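Local coordinates for melanin biosynthesis protein TyrA, putative (Shewanella oneidensis, PDB 2IIZ) that binds heme b and probably acts as a peroxidase of the dye-decolorizing (DyP) family, at residues I239-Q244 against S260-P265; L12-E17 against V165-S170. All blocks are in the same frame, centred on the assembly; numbering follows the deposited sequence.

Contact 1 of 2, residues I239-Q244 against S260-P265; sequences IEILRQ and STCRTP. With HEM (protoporphyrin IX containing Fe), chain C.
Leu-242 and Thr-261 face each other as a hydrogen-bonded antiparallel pair. Leu-242 N donates to Thr-261 O at 3.0 Å and 164°, while the return bond from Thr-261 N to Leu-242 O is weak. The hydroxyl of Thr-261 adds a second donor to Leu-242 O: chi1 of 71° sets OG1 between its own N and carbonyl carbon, 2.5 Å from Leu-242 O. Threonine suits the place twice over: its beta-branched side chain favours the extended backbone, and its hydroxyl adds a bond that a valine could not make.

Van der Waals contacts follow. Ile-241 brings both CD1, at 3.5 Å, and CG2 close to the small Ser-260 hydroxyl OG, and its CG2 meets Cys-262 SG at 4.0 Å.

On the strand face it shares with Ser-260, Arg-243 serves the heme. Arg-243 NH1 and NH2 both donate to the heme propionate oxygen O1A, the bond from NH1 being 2.9 Å, and the guanidinium lies with one face over C3D of the macrocycle. NH1 also forms a salt bridge with Asp-152. An alanine here would probably leave O1A without these two donors and Asp-152 without its mate.

Helix 266-276 packs on Ile-241 and Cys-262, helix 160-166 on Leu-242 and Thr-261, and strand 179-188 flanks strand 254-262.

Contact 2 of 2, residues L12-E17 against V165-S170; sequences LGVCAE and VALVGS
Cys-15 and Ala-166 mark the closest approach of the two backbones, their CA atoms 7.0 Å apart, a spacing at which side chains rather than peptide groups meet. Residues 12-14 have helical backbone angles without regular helical bonding, a brief bend ahead of strand 21-29. Opposite them helix 160-166 ends: Ala-166 is still helical, whereas Leu-167 has left the helix and takes an extended conformation.

Four side chains make the contact, all through apolar atoms and sulfur. The CB of Cys-15 points toward the helix end, and chi1 of -64° sets SG anti to the carbonyl carbon of Cys-15, beside its N, where it lies 3.7 Å from Ala-166 CB. The same SG lies 4.3 Å from Leu-167 CG, so it touches both residues at the helix end. Val-14 completes the patch more loosely, its CG1 lying 4.4 Å from Ala-166 CB and equally far from Leu-167 CD2. The single methyl of alanine lets the bend come near the helix, and the longer leucine reaches across to it from beyond the helix end.

Polar backbone atoms are served nearby: Cys-15 O accepts from Arg-162 of the same helix, and Ala-166 O from Ser-179. This is plain packing, and the side chain of Ala-166 lies about 13 Å from the heme; it lays the N-terminal bend against a C-terminal-half helix in the two-part ferredoxin-like fold of DyP-type peroxidases.

Overall arrangement
From the N terminus, the bend at 12-17 comes first, and contact 2 closes a long loop of 147 intervening residues when the chain reaches 165-170. Contact 1 opens only afterwards and closes a short loop, with 15 residues between its segments, mostly the remaining strand of the hairpin 238-249/254-262. The two are in series, neither nested nor crossing. They nevertheless adjoin in space, their centres about 9 Å apart: Gln-244 NE2 probably donates to Val-14 O at 2.7 Å, and Arg-263 N to Val-165 O at 3.0 Å. Through these bonds the heme-binding hairpin is tied to the N-terminal bend and, through Val-165, to helix 160-166.

Contact 1 of 2, residues I239-Q244 against S260-P265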
ATOM      1  N   ILE A 239     -18.614  27.168  12.034  1.00 39.37           N
ATOM      2  CA  ILE A 239     -18.347  25.971  12.804  1.00 38.61           C
ATOM      3  C   ILE A 239     -17.383  25.128  11.971  1.00 38.00           C
ATOM      4  O   ILE A 239     -17.788  24.570  10.939  1.00 35.36           O
ATOM      5  CB  ILE A 239     -19.661  25.197  13.016  1.00 39.88           C
ATOM      6  CG2 ILE A 239     -19.464  23.989  13.891  1.00 43.41           C
ATOM      7  N   GLU A 240     -16.126  25.033  12.414  1.00 36.85           N
ATOM      8  CA  GLU A 240     -15.044  24.463  11.591  1.00 35.91           C
ATOM      9  C   GLU A 240     -14.477  23.171  12.144  1.00 34.30           C
ATOM     10  O   GLU A 240     -14.617  22.886  13.324  1.00 32.35           O
ATOM     11  CB  GLU A 240     -13.896  25.478  11.455  1.00 37.08           C
ATOM     12  CG  GLU A 240     -14.057  26.504  10.325  1.00 36.89           C
ATOM     13  CD  GLU A 240     -12.986  27.586  10.379  1.00 37.61           C
ATOM     14  OE1 GLU A 240     -13.106  28.490  11.232  1.00 29.63           O
ATOM     15  OE2 GLU A 240     -12.024  27.530   9.571  1.00 37.75           O
ATOM     16  N   ILE A 241     -13.837  22.396  11.271  1.00 34.24           N
ATOM     17  CA  ILE A 241     -12.972  21.306  11.688  1.00 35.97           C
ATOM     18  C   ILE A 241     -11.706  21.321  10.830  1.00 37.97           C
ATOM     19  O   ILE A 241     -11.671  21.950   9.754  1.00 40.90           O
ATOM     20  CB  ILE A 241     -13.642  19.923  11.554  1.00 36.66           C
ATOM     21  CG1 ILE A 241     -14.178  19.705  10.141  1.00 37.19           C
ATOM     22  CG2 ILE A 241     -14.766  19.762  12.565  1.00 42.16           C
ATOM     23  CD1 ILE A 241     -14.150  18.252   9.724  1.00 35.18           C
ATOM     24  N   LEU A 242     -10.670  20.636  11.299  1.00 36.44           N
ATOM     25  CA  LEU A 242      -9.476  20.469  10.496  1.00 38.16           C
ATOM     26  C   LEU A 242      -9.406  19.027  10.055  1.00 36.23           C
ATOM     27  O   LEU A 242      -9.144  18.130  10.836  1.00 37.51           O
ATOM     28  CB  LEU A 242      -8.207  20.873  11.257  1.00 38.81           C
ATOM     29  CG  LEU A 242      -6.911  20.607  10.480  1.00 41.85           C
ATOM     30  CD1 LEU A 242      -6.669  21.667   9.406  1.00 43.99           C
ATOM     31  CD2 LEU A 242      -5.744  20.499  11.418  1.00 43.03           C
ATOM     32  N   ARG A 243      -9.644  18.807   8.781  1.00 37.01           N
ATOM     33  CA  ARG A 243      -9.620  17.457   8.253  1.00 36.41           C
ATOM     34  C   ARG A 243      -8.228  17.077   7.852  1.00 37.29           C
ATOM     35  O   ARG A 243      -7.456  17.918   7.391  1.00 37.93           O
ATOM     36  CB  ARG A 243     -10.491  17.357   7.024  1.00 37.48           C
ATOM     37  CG  ARG A 243     -11.954  17.463   7.292  1.00 35.21           C
ATOM     38  CD  ARG A 243     -12.656  17.781   5.991  1.00 41.39           C
ATOM     39  NE  ARG A 243     -12.431  19.180   5.610  1.00 36.94           N
ATOM     40  CZ  ARG A 243     -12.375  19.644   4.366  1.00 30.76           C
ATOM     41  NH1 ARG A 243     -12.514  18.829   3.318  1.00 39.73           N
ATOM     42  NH2 ARG A 243     -12.171  20.936   4.177  1.00 36.19           N
ATOM     43  N   GLN A 244      -7.924  15.798   8.021  1.00 37.30           N
ATOM     44  CA  GLN A 244      -6.635  15.253   7.676  1.00 37.36           C
ATOM     45  C   GLN A 244      -6.808  14.022   6.807  1.00 37.58           C
ATOM     46  O   GLN A 244      -5.961  13.144   6.854  1.00 38.05           O
ATOM     47  CB  GLN A 244      -5.901  14.856   8.959  1.00 38.07           C
ATOM     48  CG  GLN A 244      -5.414  16.028   9.820  1.00 36.03           C
ATOM     49  CD  GLN A 244      -4.204  16.753   9.256  1.00 33.90           C
ATOM     50  OE1 GLN A 244      -3.740  16.458   8.156  1.00 27.04           O
ATOM     51  NE2 GLN A 244      -3.686  17.723  10.015  1.00 33.54           N
ATOM     52  N   SER A 260     -11.448  13.686  11.066  1.00 37.42           N
ATOM     53  CA  SER A 260     -11.713  15.020  11.597  1.00 37.16           C
ATOM     54  C   SER A 260     -10.916  15.270  12.877  1.00 37.41           C
ATOM     55  O   SER A 260     -10.785  14.383  13.711  1.00 37.19           O
ATOM     56  CB  SER A 260     -13.183  15.191  11.904  1.00 37.65           C
ATOM     57  OG  SER A 260     -13.425  16.395  12.635  1.00 41.14           O
ATOM     58  N   THR A 261     -10.394  16.492  13.018  1.00 37.30           N
ATOM     59  CA  THR A 261      -9.643  16.909  14.200  1.00 35.46           C
ATOM     60  C   THR A 261     -10.197  18.245  14.652  1.00 34.52           C
ATOM     61  O   THR A 261     -10.375  19.143  13.837  1.00 33.11           O
ATOM     62  CB  THR A 261      -8.147  17.064  13.903  1.00 35.45           C
ATOM     63  OG1 THR A 261      -7.926  18.215  13.073  1.00 37.59           O
ATOM     64  CG2 THR A 261      -7.585  15.826  13.202  1.00 40.65           C
ATOM     65  N   CYS A 262     -10.472  18.382  15.946  1.00 35.18           N
ATOM     66  CA  CYS A 262     -11.209  19.538  16.440  1.00 34.79           C
ATOM     67  C   CYS A 262     -11.085  19.692  17.954  1.00 35.81           C
ATOM     68  O   CYS A 262     -10.907  18.715  18.676  1.00 37.65           O
ATOM     69  CB  CYS A 262     -12.679  19.364  16.053  1.00 37.07           C
ATOM     70  SG  CYS A 262     -13.720  20.837  16.245  1.00 30.13           S
ATOM     71  N   ARG A 263     -11.182  20.921  18.442  1.00 36.60           N
ATOM     72  CA  ARG A 263     -11.105  21.161  19.875  1.00 36.48           C
ATOM     73  C   ARG A 263     -12.404  20.772  20.582  1.00 35.64           C
ATOM     74  O   ARG A 263     -12.424  20.657  21.809  1.00 34.69           O
ATOM     75  CB  ARG A 263     -10.787  22.621  20.165  1.00 38.61           C
ATOM     76  CG  ARG A 263     -11.985  23.538  20.218  1.00 37.54           C
ATOM     77  CD  ARG A 263     -11.562  24.952  19.940  1.00 43.93           C
ATOM     78  NE  ARG A 263     -10.759  25.508  21.020  1.00 51.51           N
ATOM     79  CZ  ARG A 263     -10.235  26.731  21.009  1.00 56.92           C
ATOM     80  NH1 ARG A 263     -10.423  27.538  19.966  1.00 58.80           N
ATOM     81  NH2 ARG A 263      -9.520  27.149  22.044  1.00 56.11           N
ATOM     82  N   THR A 264     -13.478  20.584  19.810  1.00 34.17           N
ATOM     83  CA  THR A 264     -14.760  20.109  20.347  1.00 32.82           C
ATOM     84  C   THR A 264     -15.325  19.020  19.438  1.00 33.18           C
ATOM     85  O   THR A 264     -15.206  19.118  18.212  1.00 32.90           O
ATOM     86  CB  THR A 264     -15.778  21.264  20.533  1.00 31.85           C
ATOM     87  OG1 THR A 264     -17.043  20.719  20.890  1.00 31.11           O
ATOM     88  CG2 THR A 264     -15.953  22.090  19.269  1.00 31.90           C
ATOM     89  N   PRO A 265     -15.931  17.973  20.029  1.00 33.98           N
ATOM     90  CA  PRO A 265     -16.462  16.867  19.208  1.00 34.63           C
ATOM     91  C   PRO A 265     -17.828  17.113  18.528  1.00 34.19           C
ATOM     92  O   PRO A 265     -18.230  16.326  17.672  1.00 33.49           O
ATOM     93  CB  PRO A 265     -16.584  15.717  20.219  1.00 35.69           C
ATOM     94  CG  PRO A 265     -16.842  16.401  21.548  1.00 30.36           C
ATOM     95  CD  PRO A 265     -16.157  17.749  21.475  1.00 33.32           C
TER
HETATM   96  CHA HEM C 400     -15.451  19.925   1.800  1.00 32.19           C
HETATM   97  CHB HEM C 400     -14.999  15.527  -0.112  1.00 28.51           C
HETATM   98  CHC HEM C 400     -16.716  13.537   3.884  1.00 30.85           C
HETATM   99  CHD HEM C 400     -16.656  17.836   6.010  1.00 30.50           C
HETATM  100  C1A HEM C 400     -15.210  18.905   0.917  1.00 37.29           C
HETATM  101  C2A HEM C 400     -14.774  19.069  -0.453  1.00 29.86           C
HETATM  102  C3A HEM C 400     -14.653  17.833  -0.969  1.00 30.40           C
HETATM  103  C4A HEM C 400     -15.001  16.881   0.052  1.00 28.44           C
HETATM  104  CMA HEM C 400     -14.223  17.448  -2.394  1.00 30.12           C
HETATM  105  CAA HEM C 400     -14.507  20.425  -1.153  1.00 33.95           C
HETATM  106  CBA HEM C 400     -13.039  20.873  -1.002  1.00 34.73           C
HETATM  107  CGA HEM C 400     -12.781  21.446   0.373  1.00 34.44           C
HETATM  108  O1A HEM C 400     -12.110  20.774   1.212  1.00 25.83           O
HETATM  109  O2A HEM C 400     -13.239  22.588   0.651  1.00 35.77           O
HETATM  110  C1B HEM C 400     -15.441  14.620   0.799  1.00 21.14           C
HETATM  111  C2B HEM C 400     -15.512  13.192   0.573  1.00 25.79           C
HETATM  112  C3B HEM C 400     -15.993  12.638   1.693  1.00 28.26           C
HETATM  113  C4B HEM C 400     -16.227  13.704   2.636  1.00 27.03           C
HETATM  114  CMB HEM C 400     -15.089  12.519  -0.753  1.00 34.93           C
HETATM  115  CAB HEM C 400     -16.276  11.163   2.019  1.00 30.78           C
HETATM  116  CBB HEM C 400     -16.707  10.329   1.084  1.00 39.88           C
HETATM  117  C1C HEM C 400     -16.867  14.541   4.789  1.00 28.02           C
HETATM  118  C2C HEM C 400     -17.408  14.361   6.110  1.00 30.05           C
HETATM  119  C3C HEM C 400     -17.396  15.554   6.711  1.00 30.86           C
HETATM  120  C4C HEM C 400     -16.838  16.506   5.771  1.00 24.42           C
HETATM  121  CMC HEM C 400     -17.890  13.001   6.638  1.00 32.43           C
HETATM  122  CAC HEM C 400     -17.867  15.923   8.131  1.00 35.17           C
HETATM  123  CBC HEM C 400     -18.406  15.059   9.002  1.00 37.61           C
HETATM  124  C1D HEM C 400     -16.306  18.789   5.094  1.00 31.64           C
HETATM  125  C2D HEM C 400     -16.125  20.183   5.403  1.00 32.26           C
HETATM  126  C3D HEM C 400     -15.749  20.837   4.087  1.00 36.95           C
HETATM  127  C4D HEM C 400     -15.744  19.767   3.124  1.00 36.39           C
HETATM  128  CMD HEM C 400     -16.291  20.856   6.782  1.00 36.77           C
HETATM  129  CAD HEM C 400     -15.443  22.319   3.811  1.00 36.72           C
HETATM  130  CBD HEM C 400     -16.719  22.966   3.298  1.00 36.79           C
HETATM  131  CGD HEM C 400     -16.630  24.474   3.275  1.00 39.04           C
HETATM  132  O1D HEM C 400     -16.502  25.045   2.149  1.00 41.41           O
HETATM  133  O2D HEM C 400     -16.691  25.085   4.373  1.00 26.96           O
HETATM  134  NA  HEM C 400     -15.342  17.558   1.201  1.00 23.70           N
HETATM  135  NB  HEM C 400     -15.882  14.906   2.073  1.00 29.20           N
HETATM  136  NC  HEM C 400     -16.519  15.857   4.598  1.00 24.03           N
HETATM  137  ND  HEM C 400     -16.074  18.578   3.749  1.00 34.86           N
HETATM  138 FE   HEM C 400     -16.141  16.730   2.817  1.00 31.37          FE

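Contact 2 of 2, residues L12-E17 against V165-S170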
ATOM      1  N   LEU A  12       2.552  16.590  16.908  1.00 41.07           N
ATOM      2  CA  LEU A  12       2.820  17.380  15.716  1.00 39.86           C
ATOM      3  C   LEU A  12       2.001  16.941  14.517  1.00 40.49           C
ATOM      4  O   LEU A  12       1.806  17.724  13.589  1.00 43.53           O
ATOM      5  CB  LEU A  12       4.309  17.327  15.380  1.00 39.04           C
ATOM      6  CG  LEU A  12       5.260  17.851  16.453  1.00 38.65           C
ATOM      7  CD1 LEU A  12       6.698  17.770  15.978  1.00 39.10           C
ATOM      8  CD2 LEU A  12       4.906  19.294  16.811  1.00 31.90           C
ATOM      9  N   GLY A  13       1.518  15.705  14.525  1.00 38.91           N
ATOM     10  CA  GLY A  13       0.808  15.168  13.352  1.00 37.15           C
ATOM     11  C   GLY A  13      -0.648  15.595  13.285  1.00 34.84           C
ATOM     12  O   GLY A  13      -1.318  15.335  12.309  1.00 30.89           O
ATOM     13  N   VAL A  14      -1.143  16.254  14.330  1.00 34.70           N
ATOM     14  CA  VAL A  14      -2.565  16.581  14.402  1.00 33.29           C
ATOM     15  C   VAL A  14      -2.907  17.660  13.416  1.00 32.22           C
ATOM     16  O   VAL A  14      -3.914  17.553  12.698  1.00 34.48           O
ATOM     17  CB  VAL A  14      -2.989  17.083  15.784  1.00 33.99           C
ATOM     18  CG1 VAL A  14      -4.475  17.449  15.769  1.00 35.24           C
ATOM     19  CG2 VAL A  14      -2.739  16.007  16.848  1.00 37.29           C
ATOM     20  N   CYS A  15      -2.071  18.701  13.400  1.00 31.60           N
ATOM     21  CA  CYS A  15      -2.247  19.858  12.529  1.00 30.78           C
ATOM     22  C   CYS A  15      -1.303  19.857  11.318  1.00 30.83           C
ATOM     23  O   CYS A  15      -1.250  20.835  10.575  1.00 29.92           O
ATOM     24  CB  CYS A  15      -2.020  21.138  13.311  1.00 29.68           C
ATOM     25  SG  CYS A  15      -3.181  21.449  14.636  1.00 33.80           S
ATOM     26  N   ALA A  16      -0.565  18.778  11.108  1.00 30.03           N
ATOM     27  CA  ALA A  16       0.460  18.788  10.066  1.00 31.47           C
ATOM     28  C   ALA A  16      -0.139  19.120   8.716  1.00 29.77           C
ATOM     29  O   ALA A  16      -1.287  18.766   8.431  1.00 32.20           O
ATOM     30  CB  ALA A  16       1.175  17.444  10.000  1.00 33.80           C
ATOM     31  N   GLU A  17       0.643  19.801   7.889  1.00 29.29           N
ATOM     32  CA  GLU A  17       0.302  19.970   6.478  1.00 31.14           C
ATOM     33  C   GLU A  17       0.289  18.599   5.793  1.00 30.61           C
ATOM     34  O   GLU A  17       0.801  17.603   6.331  1.00 27.95           O
ATOM     35  CB  GLU A  17       1.300  20.899   5.775  1.00 32.46           C
ATOM     36  CG  GLU A  17       1.286  22.351   6.251  1.00 32.50           C
ATOM     37  CD  GLU A  17      -0.049  23.049   6.005  1.00 43.28           C
ATOM     38  OE1 GLU A  17      -0.769  22.627   5.066  1.00 45.56           O
ATOM     39  OE2 GLU A  17      -0.378  24.017   6.749  1.00 42.86           O
ATOM     40  N   VAL A 165      -8.583  25.863  15.542  1.00 34.82           N
ATOM     41  CA  VAL A 165      -9.719  24.964  15.277  1.00 34.29           C
ATOM     42  C   VAL A 165      -9.504  23.600  15.916  1.00 32.29           C
ATOM     43  O   VAL A 165     -10.415  23.053  16.518  1.00 34.47           O
ATOM     44  CB  VAL A 165      -9.961  24.780  13.760  1.00 34.24           C
ATOM     45  CG1 VAL A 165     -11.010  23.688  13.482  1.00 39.14           C
ATOM     46  CG2 VAL A 165     -10.410  26.081  13.144  1.00 33.32           C
ATOM     47  N   ALA A 166      -8.300  23.060  15.784  1.00 30.12           N
ATOM     48  CA  ALA A 166      -8.036  21.662  16.124  1.00 30.56           C
ATOM     49  C   ALA A 166      -7.797  21.372  17.600  1.00 30.64           C
ATOM     50  O   ALA A 166      -8.222  20.326  18.088  1.00 28.40           O
ATOM     51  CB  ALA A 166      -6.849  21.135  15.309  1.00 31.45           C
ATOM     52  N   LEU A 167      -7.123  22.288  18.296  1.00 31.31           N
ATOM     53  CA  LEU A 167      -6.581  22.014  19.626  1.00 33.16           C
ATOM     54  C   LEU A 167      -7.422  22.564  20.781  1.00 33.32           C
ATOM     55  O   LEU A 167      -7.883  23.710  20.750  1.00 34.86           O
ATOM     56  CB  LEU A 167      -5.158  22.584  19.751  1.00 33.09           C
ATOM     57  CG  LEU A 167      -4.109  22.058  18.769  1.00 34.01           C
ATOM     58  CD1 LEU A 167      -2.751  22.726  19.006  1.00 32.41           C
ATOM     59  CD2 LEU A 167      -3.962  20.551  18.848  1.00 31.05           C
ATOM     60  N   VAL A 168      -7.605  21.735  21.807  1.00 33.20           N
ATOM     61  CA  VAL A 168      -8.251  22.175  23.046  1.00 31.85           C
ATOM     62  C   VAL A 168      -7.374  23.255  23.662  1.00 32.92           C
ATOM     63  O   VAL A 168      -6.130  23.195  23.554  1.00 31.21           O
ATOM     64  CB  VAL A 168      -8.403  21.028  24.065  1.00 31.97           C
ATOM     65  CG2 VAL A 168      -9.191  19.852  23.476  1.00 30.49           C
ATOM     66  N   GLY A 169      -8.027  24.235  24.296  1.00 32.79           N
ATOM     67  CA  GLY A 169      -7.354  25.352  24.957  1.00 32.28           C
ATOM     68  C   GLY A 169      -7.726  25.430  26.433  1.00 33.80           C
ATOM     69  O   GLY A 169      -7.961  24.407  27.081  1.00 34.61           O
ATOM     70  N   SER A 170      -7.791  26.639  26.979  1.00 32.65           N
ATOM     71  CA  SER A 170      -8.024  26.773  28.415  1.00 33.76           C
ATOM     72  C   SER A 170      -9.492  26.571  28.845  1.00 32.79           C
ATOM     73  O   SER A 170      -9.795  26.688  30.017  1.00 36.53           O
ATOM     74  CB  SER A 170      -7.442  28.090  28.942  1.00 32.82           C
ATOM     75  OG  SER A 170      -7.742  29.162  28.075  1.00 36.67           O
TER